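Local atomic coordinates of PUM-HD domain-containing protein (Caenorhabditis elegans, PDB entry 7CGF), a protein that binds RNA through its Pumilio homology domain, which makes up most of this construct, and probably recognises elements in the 3' untranslated regions of mRNAs. Residues I270-C273 against L274-G277; I130-P133 against L134-I138; D59-E62 against K63-I66; V145-R148 against C149-Q153; V198-C201 against L202-S206. The protein carries 2 engineered substitutions. All coordinates share one frame; numbering follows the deposited sequence. Where two conformers were deposited one is given.

How the contacts relate
All five contacts are local pairings along single helices of the all-helical Pumilio homology domain, and each falls in a different predicted Pumilio repeat. Along the chain they run contact 3, contact 2, contact 4, contact 5, contact 1, with successive centres about 24, 20, 16 and 19 Å apart, while those of contacts 3 and 1 are about 55 Å apart. No two of them touch. Helix 132-142 of contact 2 leads to helix 146-150 of contact 4. Contacts 1 and 5 carry side chains that bind RNA bases, contact 4 reaches a phosphate, and the nearest atoms of contacts 2 and 3 are about 14 and 13 Å from the RNA, so RNA-binding positions recur along the solenoid.

Contact 1. Residues I270-C273 against L274-G277; sequences IEKC and LEQG. With nucleotides of chain B.
E271, whose carbonyl receives the N-H of E275 one helical turn on, spends its carboxylate on guanine G2 of chain B. OE2 accepts from G2 N1 at 2.7 Å and, from the same base, from N2 at 2.9 Å, so one oxygen takes both donors of the Watson-Crick edge. The E271 chain is extended beyond CG, which lies beside the backbone N (chi1 -67°), and this carries the acid out to the base. Behind it a water sits 3.0 Å from E271 OE1 and 2.7 Å from E275 OE2; further acceptors compete for its two protons. Its place between two carboxylates, OE1 of E271 and OE2 of E275 being 4.5 Å apart, probably eases their repulsion, as should the salt bridge from K315 to E275 OE2. This is base reading by a Pumilio repeat, done here from helix 266-276, which packs between helices 230-240 and 309-319. On its flank K272 bends at chi2 (73°) and lies side by side with Q276, CE of K272 being 3.6 Å from CG of Q276. Its NZ is in a salt bridge to E239 and also donates to a second water at 3.0 Å, which further bonds E275 OE1 and Q276 NE2. On the buried side I270 CG2 approaches L274 CD1 at 4.3 Å, and V312 and M316 of helix 309-319 cover these two residues.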
# COMPACT_ATOMS: atom_id res chain seq x y z
N ILE A 270 15.15 -10.75 -7.44
CA ILE A 270 16.62 -10.75 -7.45
C ILE A 270 17.14 -9.33 -7.44
O ILE A 270 18.11 -9.02 -6.75
CB ILE A 270 17.18 -11.52 -8.66
CG1 ILE A 270 16.58 -12.90 -8.76
CG2 ILE A 270 18.71 -11.63 -8.56
CD1 ILE A 270 17.12 -13.68 -9.93
N GLU A 271 16.51 -8.43 -8.21
CA GLU A 271 16.95 -7.05 -8.22
C GLU A 271 16.87 -6.45 -6.82
O GLU A 271 17.77 -5.71 -6.40
CB GLU A 271 16.11 -6.23 -9.20
CG GLU A 271 16.36 -6.65 -10.64
CD GLU A 271 15.78 -5.66 -11.64
OE1 GLU A 271 15.75 -4.44 -11.34
OE2 GLU A 271 15.33 -6.10 -12.72
N LYS A 272 15.80 -6.77 -6.08
CA LYS A 272 15.66 -6.23 -4.74
C LYS A 272 16.76 -6.74 -3.83
O LYS A 272 17.27 -5.99 -2.98
CB LYS A 272 14.28 -6.60 -4.17
CG LYS A 272 13.96 -5.94 -2.84
CD LYS A 272 13.67 -4.46 -3.01
CE LYS A 272 13.32 -3.84 -1.66
NZ LYS A 272 13.04 -2.38 -1.76
N CYS A 273 17.13 -8.01 -3.97
CA CYS A 273 18.26 -8.55 -3.21
C CYS A 273 19.53 -7.77 -3.48
O CYS A 273 20.34 -7.53 -2.56
CB CYS A 273 18.49 -10.02 -3.56
SG CYS A 273 17.22 -11.16 -2.97
N LEU A 274 19.75 -7.39 -4.73
CA LEU A 274 20.99 -6.69 -5.08
C LEU A 274 20.99 -5.25 -4.58
O LEU A 274 22.05 -4.72 -4.23
CB LEU A 274 21.19 -6.74 -6.60
CG LEU A 274 21.49 -8.12 -7.17
CD1 LEU A 274 21.20 -8.13 -8.66
CD2 LEU A 274 22.93 -8.57 -6.90
N GLU A 275 19.81 -4.62 -4.53
CA GLU A 275 19.69 -3.25 -4.04
C GLU A 275 19.78 -3.20 -2.51
O GLU A 275 20.38 -2.27 -1.96
CB GLU A 275 18.37 -2.64 -4.52
CG GLU A 275 18.21 -2.61 -6.03
CD GLU A 275 16.78 -2.34 -6.49
OE1 GLU A 275 15.83 -2.51 -5.69
OE2 GLU A 275 16.60 -1.97 -7.67
N GLN A 276 19.21 -4.19 -1.83
CA GLN A 276 19.12 -4.19 -0.37
C GLN A 276 20.18 -5.03 0.32
O GLN A 276 20.40 -4.85 1.52
CB GLN A 276 17.74 -4.71 0.07
CG GLN A 276 16.61 -3.80 -0.30
CD GLN A 276 16.41 -2.69 0.71
OE1 GLN A 276 16.79 -2.82 1.88
NE2 GLN A 276 15.81 -1.58 0.27
N GLY A 277 20.82 -5.94 -0.40
CA GLY A 277 21.68 -6.91 0.25
C GLY A 277 23.06 -6.36 0.57
O GLY A 277 23.58 -5.45 -0.09
P G B 2 9.48 -3.22 -22.30
OP1 G B 2 8.08 -2.88 -22.63
OP2 G B 2 10.38 -2.14 -21.89
O5' G B 2 9.39 -4.28 -21.11
C5' G B 2 8.84 -5.57 -21.33
C4' G B 2 8.76 -6.35 -20.04
O4' G B 2 10.10 -6.59 -19.54
C3' G B 2 8.07 -5.64 -18.89
O3' G B 2 6.66 -5.74 -18.99
C2' G B 2 8.67 -6.32 -17.66
O2' G B 2 8.08 -7.59 -17.44
C1' G B 2 10.11 -6.55 -18.13
N9 G B 2 11.01 -5.49 -17.66
C8 G B 2 11.20 -4.21 -18.15
N7 G B 2 12.08 -3.52 -17.48
C5 G B 2 12.50 -4.38 -16.47
C6 G B 2 13.45 -4.21 -15.43
O6 G B 2 14.14 -3.22 -15.16
N1 G B 2 13.57 -5.36 -14.65
C2 G B 2 12.88 -6.52 -14.87
N2 G B 2 13.13 -7.52 -13.99
N3 G B 2 11.98 -6.70 -15.82
C4 G B 2 11.86 -5.59 -16.58
O HOH W 1 14.52 -2.64 -9.30
O HOH W 2 15.58 -1.30 -2.91

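Contact 2. Residues I130-P133 against L134-I138; sequences INEP and LQIKI
N131 is the N-cap of helix 132-142 and meets L134 and Q135 across the first turn. N131 OD1 receives a long, weak bond from L134 N at 3.4 Å, while the N131 carbonyl takes the N-H of Q135 at 3.0 Å. With CG tucked between backbone N and carbonyl carbon (chi1 51°), the asparagine amide folds back over the helix end, and OD1 also touches L134 CG. Just before the cap, I130 turns under the helix: its CD1 presses against L134 CB at 3.5 Å, tighter than usual van der Waals contact, and meets I138 CD1 at 3.8 Å, with W99 and V103 of helix 99-106 covering the same isoleucine. I130 and Q135 run antiparallel alongside one another, CG1 of the former 3.8 Å from CG of the latter. The extended Q135 chain brings NE2 to the carbonyls of L127 and K165, near the ends of helices 119-129 and 155-165. A leucine here would probably leave both carbonyls without this donor. The buried amide thus supplies two helix ends with hydrogens, whereas the asparagine side chain contributes only a weak bond at the exposed edge.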
# COMPACT_ATOMS: atom_id res chain seq x y z
N ILE A 130 -7.95 10.93 14.36
CA ILE A 130 -8.49 10.93 15.72
C ILE A 130 -7.57 10.24 16.71
O ILE A 130 -6.63 9.52 16.34
CB ILE A 130 -9.89 10.29 15.76
CG1 ILE A 130 -9.81 8.77 15.51
CG2 ILE A 130 -10.83 11.00 14.79
CD1 ILE A 130 -11.18 8.10 15.25
N ASN A 131 -7.84 10.46 17.99
CA ASN A 131 -7.00 9.93 19.06
C ASN A 131 -7.17 8.41 19.20
O ASN A 131 -8.13 7.81 18.71
CB ASN A 131 -7.34 10.62 20.38
CG ASN A 131 -8.81 10.61 20.67
OD1 ASN A 131 -9.38 9.58 21.03
ND2 ASN A 131 -9.46 11.75 20.49
N GLU A 132 -6.22 7.80 19.90
CA GLU A 132 -6.14 6.34 19.94
C GLU A 132 -7.38 5.66 20.50
O GLU A 132 -7.81 4.65 19.92
CB GLU A 132 -4.88 5.93 20.70
CG GLU A 132 -4.59 4.45 20.65
CD GLU A 132 -3.32 4.14 21.38
OE1 GLU A 132 -3.37 3.99 22.63
OE2 GLU A 132 -2.27 4.09 20.72
N PRO A 133 -8.00 6.11 21.61
CA PRO A 133 -9.24 5.46 22.07
C PRO A 133 -10.34 5.42 21.03
O PRO A 133 -11.08 4.43 20.97
CB PRO A 133 -9.64 6.33 23.27
CG PRO A 133 -8.34 6.81 23.80
CD PRO A 133 -7.52 7.11 22.59
N LEU A 134 -10.49 6.47 20.23
CA LEU A 134 -11.50 6.43 19.18
C LEU A 134 -11.08 5.53 18.03
O LEU A 134 -11.93 4.86 17.42
CB LEU A 134 -11.78 7.85 18.68
CG LEU A 134 -12.44 8.76 19.72
CD1 LEU A 134 -12.70 10.14 19.14
CD2 LEU A 134 -13.73 8.14 20.22
N GLN A 135 -9.79 5.50 17.70
CA GLN A 135 -9.32 4.54 16.70
C GLN A 135 -9.65 3.11 17.12
O GLN A 135 -10.14 2.32 16.32
CB GLN A 135 -7.81 4.67 16.50
CG GLN A 135 -7.34 5.94 15.83
CD GLN A 135 -5.82 6.00 15.83
OE1 GLN A 135 -5.17 5.69 16.83
NE2 GLN A 135 -5.24 6.37 14.69
N ILE A 136 -9.37 2.77 18.38
CA ILE A 136 -9.64 1.43 18.87
C ILE A 136 -11.12 1.10 18.78
O ILE A 136 -11.51 -0.03 18.47
CB ILE A 136 -9.11 1.29 20.31
CG1 ILE A 136 -7.59 1.38 20.34
CG2 ILE A 136 -9.57 -0.02 20.92
CD1 ILE A 136 -7.02 1.49 21.75
N LYS A 137 -11.97 2.10 19.04
CA LYS A 137 -13.41 1.89 18.95
C LYS A 137 -13.82 1.53 17.52
O LYS A 137 -14.62 0.60 17.31
CB LYS A 137 -14.14 3.14 19.44
CG LYS A 137 -15.64 2.98 19.59
CD LYS A 137 -16.29 4.18 20.28
CE LYS A 137 -17.80 4.07 20.20
NZ LYS A 137 -18.52 5.22 20.81
N ILE A 138 -13.27 2.24 16.54
CA ILE A 138 -13.55 1.91 15.14
C ILE A 138 -13.05 0.50 14.80
O ILE A 138 -13.76 -0.29 14.17
CB ILE A 138 -12.94 2.97 14.20
CG1 ILE A 138 -13.71 4.28 14.37
CG2 ILE A 138 -12.98 2.49 12.75
CD1 ILE A 138 -13.19 5.38 13.46

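Contact 3. Residues D59-E62 against K63-I66; sequences DRFE and KDSI
E62 and S65 form the tight part of this short surface helix, 60-65. The E62 carbonyl oxygen accepts the S65 hydroxyl at 2.7 Å and S65 N at 3.1 Å; the N-H arrives from well above the carbonyl plane, while the hydroxyl stays much closer to it. The serine OG is placed between its backbone N and carbonyl carbon (chi1 77°), which swings it back onto that oxygen. D64 also sits close in: its N donates to R60 O at 2.8 Å, and its OD1, held by a salt bridge to R97, lies 3.1 Å from the same R60 O. On the flank facing helix 44-56 K63 runs along the turn, CE 3.9 Å from D59 O, touching L54, its NZ weakly bonded to S57 O. The solvent side is looser. F61 is exposed, and its CD1 only grazes D64 OD2 at 3.9 Å, ring and carboxylate planes 37° apart; R60 points away, its CG 4.5 Å from K63 CE. At the helix N-terminus D59 OD1 accepts weak capping bonds from F61 N and E62 N. The acid at this end is probably favoured by the helix dipole, and R97 probably offsets the crowding of D64 oxygen against the R60 carbonyl.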
# COMPACT_ATOMS: atom_id res chain seq x y z
N ASP A 59 -15.61 31.27 12.93
CA ASP A 59 -16.66 31.25 13.94
C ASP A 59 -16.99 29.79 14.26
O ASP A 59 -17.68 29.12 13.49
CB ASP A 59 -17.89 32.00 13.44
CG ASP A 59 -18.93 32.21 14.52
OD1 ASP A 59 -18.96 31.47 15.53
OD2 ASP A 59 -19.75 33.14 14.35
N ARG A 60 -16.51 29.32 15.42
CA ARG A 60 -16.81 27.95 15.84
C ARG A 60 -18.30 27.71 15.99
O ARG A 60 -18.78 26.60 15.74
CB ARG A 60 -16.12 27.63 17.16
CG ARG A 60 -14.68 27.21 17.01
CD ARG A 60 -13.80 28.32 17.48
NE ARG A 60 -12.48 27.85 17.88
CZ ARG A 60 -11.58 28.62 18.47
NH1 ARG A 60 -10.40 28.11 18.80
NH2 ARG A 60 -11.86 29.89 18.74
N PHE A 61 -19.04 28.72 16.45
CA PHE A 61 -20.47 28.50 16.64
C PHE A 61 -21.19 28.36 15.31
O PHE A 61 -22.19 27.63 15.23
CB PHE A 61 -21.06 29.63 17.49
CG PHE A 61 -20.71 29.54 18.97
CD1 PHE A 61 -19.78 28.63 19.45
CD2 PHE A 61 -21.33 30.39 19.88
CE1 PHE A 61 -19.47 28.56 20.80
CE2 PHE A 61 -21.04 30.32 21.23
CZ PHE A 61 -20.10 29.42 21.69
N GLU A 62 -20.70 29.02 14.26
CA GLU A 62 -21.21 28.78 12.92
C GLU A 62 -20.94 27.34 12.50
O GLU A 62 -21.83 26.66 11.98
CB GLU A 62 -20.58 29.74 11.91
CG GLU A 62 -21.18 31.14 11.89
CD GLU A 62 -22.61 31.16 11.36
OE1 GLU A 62 -22.83 30.62 10.26
OE2 GLU A 62 -23.49 31.73 12.05
N LYS A 63 -19.72 26.87 12.73
CA LYS A 63 -19.38 25.50 12.35
C LYS A 63 -20.19 24.49 13.16
O LYS A 63 -20.67 23.49 12.61
CB LYS A 63 -17.87 25.28 12.51
CG LYS A 63 -17.07 26.15 11.53
CD LYS A 63 -15.57 25.85 11.52
CE LYS A 63 -14.83 26.66 12.56
NZ LYS A 63 -13.35 26.63 12.33
N ASP A 64 -20.36 24.74 14.47
CA ASP A 64 -21.16 23.84 15.29
C ASP A 64 -22.61 23.79 14.83
O ASP A 64 -23.29 22.79 15.09
CB ASP A 64 -21.14 24.27 16.76
CG ASP A 64 -19.75 24.26 17.38
OD1 ASP A 64 -18.82 23.67 16.81
OD2 ASP A 64 -19.59 24.87 18.47
N SER A 65 -23.09 24.84 14.16
CA SER A 65 -24.53 24.99 13.90
C SER A 65 -25.06 23.93 12.95
O SER A 65 -26.26 23.63 12.97
CB SER A 65 -24.84 26.38 13.34
OG SER A 65 -24.48 26.52 11.96
N ILE A 66 -24.22 23.39 12.06
CA ILE A 66 -24.68 22.32 11.19
C ILE A 66 -24.33 20.94 11.73
O ILE A 66 -24.73 19.94 11.14
CB ILE A 66 -24.13 22.43 9.75
CG1 ILE A 66 -22.60 22.39 9.74
CG2 ILE A 66 -24.69 23.66 9.03
CD1 ILE A 66 -22.04 22.10 8.36

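Contact 4. Residues V145-R148 against C149-Q153; sequences VIHR and CMKDQ. With nucleotides of chain B.
Backbone hydrogen bonds define the turn between V145-R148 and C149-Q153: C149 N donates to V145 O at 2.9 Å and M150 N to I146 O at 3.0 Å. K151 N then bonds R148 O, three residues back, at 3.3 Å. Apolar contact comes from I146, whose CG1 is trans to the backbone N (chi1 -179°); with chi2 near 58° this brings I146 CD1 within 3.8 Å of M150 CG, and I174, T177 and L178 of helix 172-178 continue this packing. Among the polar side chains the K151 chain runs alongside H147, K151 CD 4.1 Å from H147 NE2, and both reach E187 OE1, the lysine by a salt bridge. H147 ND1 bonds E180 in turn, while R148 makes a cation-pi contact with F115. To the RNA, Q153 extends its chain and donates from NE2 to the phosphate oxygen OP1 of the sixth nucleotide of chain B, an adenosine, at 2.6 Å. D152 OD2 meanwhile caps N154 and G155 at the start of the next helix. Two glutamates around H147 would probably favour its protonated form, though K151, sharing E187, would oppose this, and a neutral amide at Q153 donates one hydrogen bond to the phosphate without adding charge.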
# COMPACT_ATOMS: atom_id res chain seq x y z
N VAL A 145 -15.50 -8.03 10.54
CA VAL A 145 -15.48 -8.28 9.10
C VAL A 145 -14.07 -8.28 8.53
O VAL A 145 -13.89 -8.10 7.33
CB VAL A 145 -16.35 -7.24 8.35
CG1 VAL A 145 -17.84 -7.44 8.67
CG2 VAL A 145 -15.94 -5.81 8.74
N ILE A 146 -13.06 -8.57 9.37
CA ILE A 146 -11.67 -8.27 8.98
C ILE A 146 -11.18 -9.12 7.80
O ILE A 146 -10.49 -8.60 6.91
CB ILE A 146 -10.75 -8.35 10.21
CG1 ILE A 146 -9.29 -8.03 9.85
CG2 ILE A 146 -10.87 -9.71 10.90
CD1 ILE A 146 -9.06 -6.65 9.21
N HIS A 147 -11.51 -10.43 7.74
CA HIS A 147 -10.98 -11.22 6.62
C HIS A 147 -11.50 -10.71 5.28
O HIS A 147 -10.73 -10.51 4.33
CB HIS A 147 -11.30 -12.72 6.77
CG HIS A 147 -10.72 -13.58 5.67
ND1 HIS A 147 -9.75 -14.53 5.90
CD2 HIS A 147 -10.97 -13.61 4.34
CE1 HIS A 147 -9.43 -15.12 4.75
NE2 HIS A 147 -10.16 -14.58 3.79
N ARG A 148 -12.82 -10.47 5.18
CA ARG A 148 -13.37 -9.99 3.93
C ARG A 148 -12.89 -8.57 3.65
O ARG A 148 -12.64 -8.20 2.49
CB ARG A 148 -14.90 -10.07 3.97
CG ARG A 148 -15.59 -9.76 2.65
CD ARG A 148 -17.09 -10.07 2.69
NE ARG A 148 -17.72 -9.59 3.92
CZ ARG A 148 -18.47 -8.49 4.00
NH1 ARG A 148 -18.70 -7.75 2.93
NH2 ARG A 148 -19.00 -8.14 5.16
N CYS A 149 -12.73 -7.78 4.71
CA CYS A 149 -12.25 -6.41 4.56
C CYS A 149 -10.88 -6.37 3.88
O CYS A 149 -10.63 -5.53 3.02
CB CYS A 149 -12.20 -5.77 5.94
SG CYS A 149 -12.56 -4.03 6.00
N MET A 150 -10.00 -7.30 4.25
CA MET A 150 -8.62 -7.26 3.75
C MET A 150 -8.53 -7.48 2.25
O MET A 150 -7.60 -6.98 1.61
CB MET A 150 -7.79 -8.29 4.50
CG MET A 150 -7.67 -7.96 5.97
SD MET A 150 -6.92 -9.36 6.84
CE MET A 150 -5.70 -9.69 5.64
N LYS A 151 -9.47 -8.22 1.67
CA LYS A 151 -9.45 -8.51 0.24
C LYS A 151 -10.36 -7.60 -0.55
O LYS A 151 -10.58 -7.84 -1.74
CB LYS A 151 -9.86 -9.96 -0.01
CG LYS A 151 -8.91 -10.94 0.61
CD LYS A 151 -9.39 -12.35 0.39
CE LYS A 151 -9.16 -12.81 -1.03
NZ LYS A 151 -9.38 -14.28 -1.13
N ASP A 152 -10.95 -6.59 0.09
CA ASP A 152 -11.91 -5.72 -0.57
C ASP A 152 -11.21 -4.47 -1.08
O ASP A 152 -10.34 -3.92 -0.39
CB ASP A 152 -13.05 -5.34 0.38
CG ASP A 152 -14.10 -4.50 -0.31
OD1 ASP A 152 -14.84 -5.04 -1.16
OD2 ASP A 152 -14.16 -3.28 -0.02
N GLN A 153 -11.60 -4.03 -2.28
CA GLN A 153 -11.02 -2.84 -2.89
C GLN A 153 -11.10 -1.64 -1.95
O GLN A 153 -10.17 -0.83 -1.88
CB GLN A 153 -11.76 -2.51 -4.19
CG GLN A 153 -11.30 -1.26 -4.88
CD GLN A 153 -12.12 -1.04 -6.15
OE1 GLN A 153 -13.32 -1.31 -6.16
NE2 GLN A 153 -11.48 -0.57 -7.20
P A B 6 -7.84 0.32 -7.56
OP1 A B 6 -9.03 -0.46 -7.97
OP2 A B 6 -7.13 1.21 -8.49
O5' A B 6 -8.27 1.21 -6.31
C5' A B 6 -8.72 2.54 -6.50
C4' A B 6 -10.12 2.74 -5.99
O4' A B 6 -10.20 2.33 -4.60
C3' A B 6 -10.60 4.19 -5.99
O3' A B 6 -11.14 4.53 -7.25
C2' A B 6 -11.62 4.24 -4.86
O2' A B 6 -12.90 3.84 -5.32
C1' A B 6 -11.09 3.18 -3.89
N9 A B 6 -10.35 3.73 -2.73
C8 A B 6 -10.70 3.56 -1.41
N7 A B 6 -9.86 4.16 -0.56
C5 A B 6 -8.91 4.75 -1.40
C6 A B 6 -7.77 5.53 -1.13
N6 A B 6 -7.35 5.84 0.10
N1 A B 6 -7.04 5.98 -2.17
C2 A B 6 -7.43 5.67 -3.42
N3 A B 6 -8.48 4.95 -3.79
C4 A B 6 -9.19 4.50 -2.73

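Contact 5. Residues V198-C201 against L202-S206; sequences VQRC and LEHCS. With nucleotides of chain B.
R200 and E203, three residues apart on helix 194-204, lie side by side and close a salt bridge, NH2 of R200 to OE1 of E203 at 2.8 Å. The arginine gets there by curling: its first torsion is displaced from the usual trans position (chi1 -143°) and the chain then bends twice, at chi2 and chi3. The E203 oxygen lies in the guanidinium plane, at its edge, but the NH2 approaches from above the carboxylate plane, 38° out of it. R200 NH1 donates in addition to Q160 of helix 155-165, and the residue packs on a guanine base of the bound RNA, while E203 OE2 is held by H236. Were R200 an alanine, E203 OE1 would probably lose its charged mate, Q160 its donor and the guanine its packing partner.

H204 runs alongside the arginine with its ring nearly perpendicular to the guanidinium; ring atom CD2 comes edge-on to R200 O at 3.4 Å and lies 4.0 Å from R200 CG. On the buried side V198 CG1 meets L202 CD1 at 4.2 Å, against L178 and I214, and C205 N closes the helix on C201 O at 2.9 Å. Q199 stretches away from these, extended beyond CG, to A4 of chain B: its NE2 donates to N1 of A4 at 2.9 Å, and OE1, less securely placed, accepts from N6 of that base at 3.1 Å. A glutamine pairing with N1 and N6 of an adenine is the base-reading arrangement of Pumilio repeats.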
# COMPACT_ATOMS: atom_id res chain seq x y z
N VAL A 198 -0.64 -7.07 3.55
CA VAL A 198 0.56 -7.78 4.00
C VAL A 198 1.77 -6.85 3.97
O VAL A 198 2.57 -6.81 4.92
CB VAL A 198 0.80 -9.04 3.16
CG1 VAL A 198 2.12 -9.75 3.60
CG2 VAL A 198 -0.39 -9.99 3.24
N GLN A 199 1.92 -6.08 2.88
CA GLN A 199 3.05 -5.16 2.81
C GLN A 199 3.01 -4.13 3.94
O GLN A 199 4.05 -3.82 4.53
CB GLN A 199 3.07 -4.46 1.45
CG GLN A 199 3.44 -5.43 0.35
CD GLN A 199 3.24 -4.83 -1.02
OE1 GLN A 199 3.95 -3.90 -1.40
NE2 GLN A 199 2.26 -5.35 -1.77
N ARG A 200 1.83 -3.58 4.22
CA ARG A 200 1.72 -2.58 5.28
C ARG A 200 2.08 -3.18 6.64
O ARG A 200 2.78 -2.54 7.44
CB ARG A 200 0.31 -1.98 5.28
CG ARG A 200 0.22 -0.49 5.61
CD ARG A 200 0.95 0.40 4.61
NE ARG A 200 0.42 0.24 3.25
CZ ARG A 200 1.12 -0.21 2.21
NH1 ARG A 200 0.54 -0.33 1.02
NH2 ARG A 200 2.39 -0.52 2.33
N CYS A 201 1.65 -4.42 6.89
CA CYS A 201 2.05 -5.11 8.12
C CYS A 201 3.56 -5.27 8.22
O CYS A 201 4.14 -5.06 9.29
CB CYS A 201 1.37 -6.47 8.20
SG CYS A 201 -0.35 -6.34 8.59
N LEU A 202 4.22 -5.65 7.12
CA LEU A 202 5.67 -5.81 7.15
C LEU A 202 6.38 -4.49 7.42
O LEU A 202 7.46 -4.48 8.04
CB LEU A 202 6.16 -6.42 5.84
CG LEU A 202 5.64 -7.82 5.56
CD1 LEU A 202 6.01 -8.23 4.13
CD2 LEU A 202 6.21 -8.81 6.57
N GLU A 203 5.79 -3.37 6.99
CA GLU A 203 6.37 -2.05 7.20
C GLU A 203 6.21 -1.55 8.63
O GLU A 203 7.12 -0.90 9.16
CB GLU A 203 5.73 -1.03 6.26
CG GLU A 203 6.16 -1.16 4.83
CD GLU A 203 5.22 -0.43 3.90
OE1 GLU A 203 4.19 0.11 4.39
OE2 GLU A 203 5.50 -0.40 2.68
N HIS A 204 5.06 -1.81 9.27
CA HIS A 204 4.72 -1.12 10.51
C HIS A 204 4.59 -2.01 11.74
O HIS A 204 4.64 -1.49 12.86
CB HIS A 204 3.39 -0.36 10.35
CG HIS A 204 3.46 0.74 9.35
ND1 HIS A 204 3.95 1.99 9.65
CD2 HIS A 204 3.09 0.78 8.04
CE1 HIS A 204 3.88 2.76 8.58
NE2 HIS A 204 3.37 2.05 7.59
N CYS A 205 4.37 -3.30 11.58
CA CYS A 205 4.17 -4.13 12.75
C CYS A 205 5.50 -4.45 13.42
O CYS A 205 6.57 -4.31 12.82
CB CYS A 205 3.44 -5.41 12.37
SG CYS A 205 1.74 -5.09 11.92
N SER A 206 5.42 -4.89 14.68
CA SER A 206 6.62 -5.19 15.44
C SER A 206 7.25 -6.48 14.95
O SER A 206 6.58 -7.33 14.35
CB SER A 206 6.27 -5.29 16.93
OG SER A 206 5.18 -6.16 17.16
P A B 4 2.24 -1.93 -13.72
OP1 A B 4 1.21 -1.61 -14.74
OP2 A B 4 3.30 -0.94 -13.40
O5' A B 4 1.48 -2.29 -12.39
C5' A B 4 0.23 -2.96 -12.46
C4' A B 4 -0.26 -3.41 -11.12
O4' A B 4 0.84 -3.87 -10.29
C3' A B 4 -0.94 -2.38 -10.23
O3' A B 4 -2.25 -2.05 -10.65
C2' A B 4 -0.90 -3.07 -8.88
O2' A B 4 -1.91 -4.07 -8.82
C1' A B 4 0.45 -3.78 -8.94
N9 A B 4 1.47 -3.10 -8.12
C8 A B 4 2.36 -2.06 -8.30
N7 A B 4 3.07 -1.83 -7.20
C5 A B 4 2.60 -2.76 -6.27
C6 A B 4 2.89 -3.09 -4.93
N6 A B 4 3.80 -2.50 -4.14
N1 A B 4 2.19 -4.10 -4.37
C2 A B 4 1.28 -4.75 -5.06
N3 A B 4 0.92 -4.53 -6.32
C4 A B 4 1.62 -3.52 -6.84